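Local coordinates for aldehyde dehydrogenase (PDB 5KF0), which probably oxidises aldehydes to carboxylic acids with a nicotinamide cofactor and binds NADPH, at residues D28-S36 with L95-I103. Residues are numbered along the deposited sequence; the frame is centred on the assembly and turned at random. Where two conformers were deposited one is given.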
ATOM      1  N   ASP A  28      22.415 -13.481  42.167  1.00 18.33           N
ATOM      2  CA  ASP A  28      21.483 -13.013  43.184  1.00 20.06           C
ATOM      3  C   ASP A  28      20.016 -13.272  42.848  1.00 20.84           C
ATOM      4  O   ASP A  28      19.186 -13.256  43.765  1.00 23.24           O
ATOM      5  CB  ASP A  28      21.705 -11.522  43.445  1.00 18.94           C
ATOM      6  CG  ASP A  28      23.037 -11.241  44.118  1.00 22.81           C
ATOM      7  OD1 ASP A  28      23.561 -12.132  44.820  1.00 24.19           O
ATOM      8  OD2 ASP A  28      23.569 -10.129  43.946  1.00 25.66           O
ATOM      9  N   LEU A  29      19.662 -13.528  41.585  1.00 13.50           N
ATOM     10  CA  LEU A  29      18.263 -13.751  41.217  1.00 12.85           C
ATOM     11  C   LEU A  29      17.978 -15.252  41.170  1.00 16.52           C
ATOM     12  O   LEU A  29      18.430 -15.956  40.262  1.00 17.57           O
ATOM     13  CB  LEU A  29      17.928 -13.083  39.883  1.00 14.25           C
ATOM     14  CG  LEU A  29      16.488 -13.317  39.394  1.00 13.58           C
ATOM     15  CD1 LEU A  29      15.456 -12.917  40.445  1.00 14.55           C
ATOM     16  CD2 LEU A  29      16.217 -12.560  38.084  1.00 15.51           C
ATOM     17  N   GLU A  30      17.227 -15.741  42.155  1.00 16.14           N
ATOM     18  CA  GLU A  30      16.831 -17.143  42.176  1.00 17.91           C
ATOM     19  C   GLU A  30      15.579 -17.329  41.330  1.00 15.61           C
ATOM     20  O   GLU A  30      14.608 -16.580  41.473  1.00 17.83           O
ATOM     21  CB  GLU A  30      16.575 -17.604  43.612  1.00 18.28           C
ATOM     22  CG  GLU A  30      17.806 -17.522  44.501  1.00 18.92           C
ATOM     23  CD  GLU A  30      17.588 -18.137  45.871  1.00 28.28           C
ATOM     24  OE1 GLU A  30      16.471 -18.022  46.415  1.00 30.86           O
ATOM     25  OE2 GLU A  30      18.540 -18.747  46.396  1.00 34.69           O
ATOM     26  N   VAL A  31      15.598 -18.329  40.454  1.00 14.29           N
ATOM     27  CA  VAL A  31      14.458 -18.655  39.600  1.00 14.95           C
ATOM     28  C   VAL A  31      13.924 -20.006  40.055  1.00 16.13           C
ATOM     29  O   VAL A  31      14.647 -21.008  40.004  1.00 16.19           O
ATOM     30  CB  VAL A  31      14.856 -18.690  38.118  1.00 17.30           C
ATOM     31  CG1 VAL A  31      13.645 -19.034  37.240  1.00 16.44           C
ATOM     32  CG2 VAL A  31      15.502 -17.365  37.701  1.00 14.12           C
ATOM     33  N   THR A  32      12.673 -20.040  40.511  1.00 15.40           N
ATOM     34  CA  THR A  32      12.095 -21.280  41.010  1.00 16.03           C
ATOM     35  C   THR A  32      11.386 -22.054  39.909  1.00 14.58           C
ATOM     36  O   THR A  32      10.868 -21.487  38.941  1.00 16.28           O
ATOM     37  CB  THR A  32      11.087 -21.016  42.130  1.00 17.87           C
ATOM     38  OG1 THR A  32      10.028 -20.193  41.616  1.00 19.60           O
ATOM     39  CG2 THR A  32      11.771 -20.343  43.321  1.00 18.85           C
ATOM     40  N   ASP A  33      11.370 -23.372  40.074  1.00 14.35           N
ATOM     41  CA  ASP A  33      10.428 -24.221  39.363  1.00 14.47           C
ATOM     42  C   ASP A  33       9.040 -23.958  39.939  1.00 15.92           C
ATOM     43  O   ASP A  33       8.822 -24.125  41.140  1.00 15.59           O
ATOM     44  CB  ASP A  33      10.855 -25.684  39.526  1.00 14.85           C
ATOM     45  CG  ASP A  33       9.949 -26.672  38.801  1.00 20.06           C
ATOM     46  OD1 ASP A  33       8.709 -26.573  38.902  1.00 18.36           O
ATOM     47  OD2 ASP A  33      10.490 -27.601  38.164  1.00 23.68           O
ATOM     48  N   LYS A  34       8.116 -23.485  39.103  1.00 15.78           N
ATOM     49  CA  LYS A  34       6.845 -23.015  39.636  1.00 16.64           C
ATOM     50  C   LYS A  34       5.915 -24.151  40.057  1.00 20.40           C
ATOM     51  O   LYS A  34       4.873 -23.889  40.665  1.00 18.44           O
ATOM     52  CB  LYS A  34       6.160 -22.112  38.609  1.00 15.96           C
ATOM     53  CG  LYS A  34       7.009 -20.901  38.195  1.00 14.97           C
ATOM     54  CD  LYS A  34       7.374 -20.024  39.409  1.00 14.41           C
ATOM     55  CE  LYS A  34       8.194 -18.783  39.001  1.00 14.04           C
ATOM     56  NZ  LYS A  34       9.506 -19.165  38.373  1.00 13.02           N
ATOM     57  N   PHE A  35       6.261 -25.401  39.761  1.00 17.67           N
ATOM     58  CA  PHE A  35       5.500 -26.537  40.267  1.00 16.17           C
ATOM     59  C   PHE A  35       6.123 -27.107  41.534  1.00 19.39           C
ATOM     60  O   PHE A  35       5.427 -27.319  42.533  1.00 18.74           O
ATOM     61  CB  PHE A  35       5.392 -27.638  39.197  1.00 16.93           C
ATOM     62  CG  PHE A  35       4.578 -28.826  39.631  1.00 17.28           C
ATOM     63  CD1 PHE A  35       5.183 -30.057  39.876  1.00 18.33           C
ATOM     64  CD2 PHE A  35       3.209 -28.709  39.833  1.00 17.50           C
ATOM     65  CE1 PHE A  35       4.430 -31.150  40.295  1.00 19.00           C
ATOM     66  CE2 PHE A  35       2.461 -29.789  40.252  1.00 18.42           C
ATOM     67  CZ  PHE A  35       3.074 -31.017  40.484  1.00 21.36           C
ATOM     68  N   SER A  36       7.436 -27.342  41.519  1.00 16.07           N
ATOM     69  CA  SER A  36       8.092 -27.928  42.686  1.00 16.57           C
ATOM     70  C   SER A  36       8.402 -26.910  43.773  1.00 16.16           C
ATOM     71  O   SER A  36       8.549 -27.289  44.944  1.00 18.37           O
ATOM     72  CB  SER A  36       9.396 -28.612  42.274  1.00 16.98           C
ATOM     73  OG  SER A  36      10.394 -27.652  41.984  1.00 17.27           O
ATOM     74  N   LEU A  95      11.088 -23.052  29.623  1.00 16.01           N
ATOM     75  CA  LEU A  95       9.791 -22.408  29.781  0.66 15.94           C
ATOM     76  C   LEU A  95       8.888 -23.213  30.709  1.00 16.48           C
ATOM     77  O   LEU A  95       8.200 -22.646  31.567  1.00 16.65           O
ATOM     78  CB  LEU A  95       9.157 -22.227  28.406  0.66 20.58           C
ATOM     79  CG  LEU A  95       7.734 -21.721  28.270  0.66 15.84           C
ATOM     80  CD1 LEU A  95       7.562 -20.408  29.025  0.66 21.94           C
ATOM     81  CD2 LEU A  95       7.467 -21.529  26.783  0.66 15.21           C
ATOM     82  N   CYS A  96       8.881 -24.534  30.554  1.00 16.17           N
ATOM     83  CA  CYS A  96       8.084 -25.392  31.417  1.00 15.76           C
ATOM     84  C   CYS A  96       8.459 -25.186  32.881  1.00 15.95           C
ATOM     85  O   CYS A  96       7.590 -25.049  33.748  1.00 16.74           O
ATOM     86  CB  CYS A  96       8.295 -26.842  30.990  1.00 16.25           C
ATOM     87  SG  CYS A  96       7.352 -28.049  31.868  1.00 18.43           S
ATOM     88  N   ILE A  97       9.758 -25.141  33.166  1.00 13.62           N
ATOM     89  CA  ILE A  97      10.220 -25.023  34.543  1.00 13.90           C
ATOM     90  C   ILE A  97       9.900 -23.639  35.099  1.00 15.29           C
ATOM     91  O   ILE A  97       9.234 -23.509  36.135  1.00 15.23           O
ATOM     92  CB  ILE A  97      11.724 -25.329  34.625  1.00 15.81           C
ATOM     93  CG1 ILE A  97      11.976 -26.793  34.276  1.00 16.93           C
ATOM     94  CG2 ILE A  97      12.260 -25.021  36.030  1.00 16.78           C
ATOM     95  CD1 ILE A  97      13.446 -27.100  34.051  1.00 19.82           C
ATOM     96  N   GLU A  98      10.382 -22.584  34.432  1.00 14.01           N
ATOM     97  CA  GLU A  98      10.354 -21.267  35.055  1.00 13.83           C
ATOM     98  C   GLU A  98       8.975 -20.618  35.019  1.00 14.60           C
ATOM     99  O   GLU A  98       8.706 -19.736  35.842  1.00 15.39           O
ATOM    100  CB  GLU A  98      11.391 -20.330  34.406  1.00 16.31           C
ATOM    101  CG  GLU A  98      11.092 -19.834  33.003  1.00 14.20           C
ATOM    102  CD  GLU A  98      12.178 -18.887  32.499  1.00 17.03           C
ATOM    103  OE1 GLU A  98      12.936 -18.364  33.346  1.00 17.52           O
ATOM    104  OE2 GLU A  98      12.282 -18.679  31.267  1.00 16.07           O
ATOM    105  N   ALA A  99       8.107 -21.001  34.080  1.00 13.15           N
ATOM    106  CA  ALA A  99       6.743 -20.491  34.069  1.00 13.26           C
ATOM    107  C   ALA A  99       5.731 -21.506  34.572  1.00 15.55           C
ATOM    108  O   ALA A  99       4.554 -21.160  34.722  1.00 17.26           O
ATOM    109  CB  ALA A  99       6.345 -20.023  32.660  1.00 12.82           C
ATOM    110  N   GLY A 100       6.153 -22.736  34.851  1.00 14.25           N
ATOM    111  CA  GLY A 100       5.206 -23.774  35.215  1.00 14.47           C
ATOM    112  C   GLY A 100       4.229 -24.091  34.105  1.00 14.92           C
ATOM    113  O   GLY A 100       3.116 -24.554  34.373  1.00 16.71           O
ATOM    114  N   LYS A 101       4.629 -23.875  32.860  1.00 13.96           N
ATOM    115  CA  LYS A 101       3.736 -23.990  31.711  1.00 13.91           C
ATOM    116  C   LYS A 101       3.719 -25.430  31.202  1.00 15.27           C
ATOM    117  O   LYS A 101       4.787 -26.001  30.944  1.00 14.07           O
ATOM    118  CB  LYS A 101       4.183 -23.032  30.604  1.00 13.31           C
ATOM    119  CG  LYS A 101       3.312 -23.024  29.350  1.00 13.25           C
ATOM    120  CD  LYS A 101       3.752 -21.859  28.432  1.00 12.66           C
ATOM    121  CE  LYS A 101       2.866 -21.728  27.198  1.00 19.82           C
ATOM    122  NZ  LYS A 101       2.747 -20.272  26.806  1.00 20.69           N
ATOM    123  N   PRO A 102       2.545 -26.044  31.056  1.00 14.77           N
ATOM    124  CA  PRO A 102       2.477 -27.428  30.565  1.00 16.84           C
ATOM    125  C   PRO A 102       3.355 -27.646  29.339  1.00 14.67           C
ATOM    126  O   PRO A 102       3.400 -26.817  28.431  1.00 14.22           O
ATOM    127  CB  PRO A 102       0.995 -27.602  30.236  1.00 18.03           C
ATOM    128  CG  PRO A 102       0.322 -26.740  31.282  1.00 15.65           C
ATOM    129  CD  PRO A 102       1.210 -25.518  31.399  1.00 15.71           C
ATOM    130  N   ILE A 103       4.079 -28.770  29.336  1.00 16.28           N
ATOM    131  CA  ILE A 103       5.150 -28.954  28.354  1.00 17.80           C
ATOM    132  C   ILE A 103       4.610 -28.894  26.924  1.00 16.23           C
ATOM    133  O   ILE A 103       5.264 -28.340  26.028  1.00 16.13           O
ATOM    134  CB  ILE A 103       5.926 -30.260  28.636  1.00 17.17           C
ATOM    135  CG1 ILE A 103       7.101 -30.389  27.658  1.00 18.66           C
ATOM    136  CG2 ILE A 103       5.018 -31.504  28.602  1.00 17.91           C
ATOM    137  CD1 ILE A 103       8.138 -29.273  27.799  1.00 15.63           C
TER
HETATM  138  O   HOH W   1       7.380 -26.018  36.655  1.00 23.84           O
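Lys34 grips the C-terminal end of helix 88-99 twice, once by backbone and once by side chain. Its amide N donates to Ile97 O at 3.2 Å, and with a C=O...donor angle of 167° this bond is nearly straight. The side chain bends at chi2 and chi4, curling round so that Lys34 NZ reaches Glu98 O at 2.7 Å, tilted from the carbonyl plane and well away from the C=O direction. Lys34 NZ also donates to Thr32 O (2.8 Å); Arg189 O is a third acceptor, so three backbone carbonyls share the ammonium. CB of Lys34 lies 3.8 Å from Gly100 N, where positive phi takes the chain out of the helix.

Ile97 contributes its CG2 methyl as well as its carbonyl. Ile97 CG2 lies 3.8 Å from Asp33 OD2, with the two side chains at about a right angle, and Ile97 O also receives a CA-H...O contact from Asp33. OD1 of Asp33 accepts from Phe35 N, an Asx turn, and from Ser36 N, which completes an Asx motif, fixing the bend after strand 29-32, while OD2 pairs with Lys326.

Glu98 meets the strand through its aliphatic part, Glu98 CB lying 3.8 Å from Val31 CG1. Its chi1 of 72° sets CG between the backbone N and the carbonyl carbon; beyond CG the chain is extended (chi2 178°), and the carboxylate meets the amides of Val192 and Gly193 rather than Lys34, whose NZ is 6.1 Å from Glu98 OE1.

The contact thus ties the edge strand of the N-terminal four-stranded sheet to a helix end where the side chain of Ala99 is about 10 Å from the bound NADPH. Since Glu98 O is one of the last carbonyls of helix 88-99, the ammonium bonded to it probably offsets the negative potential of the helix C-terminus.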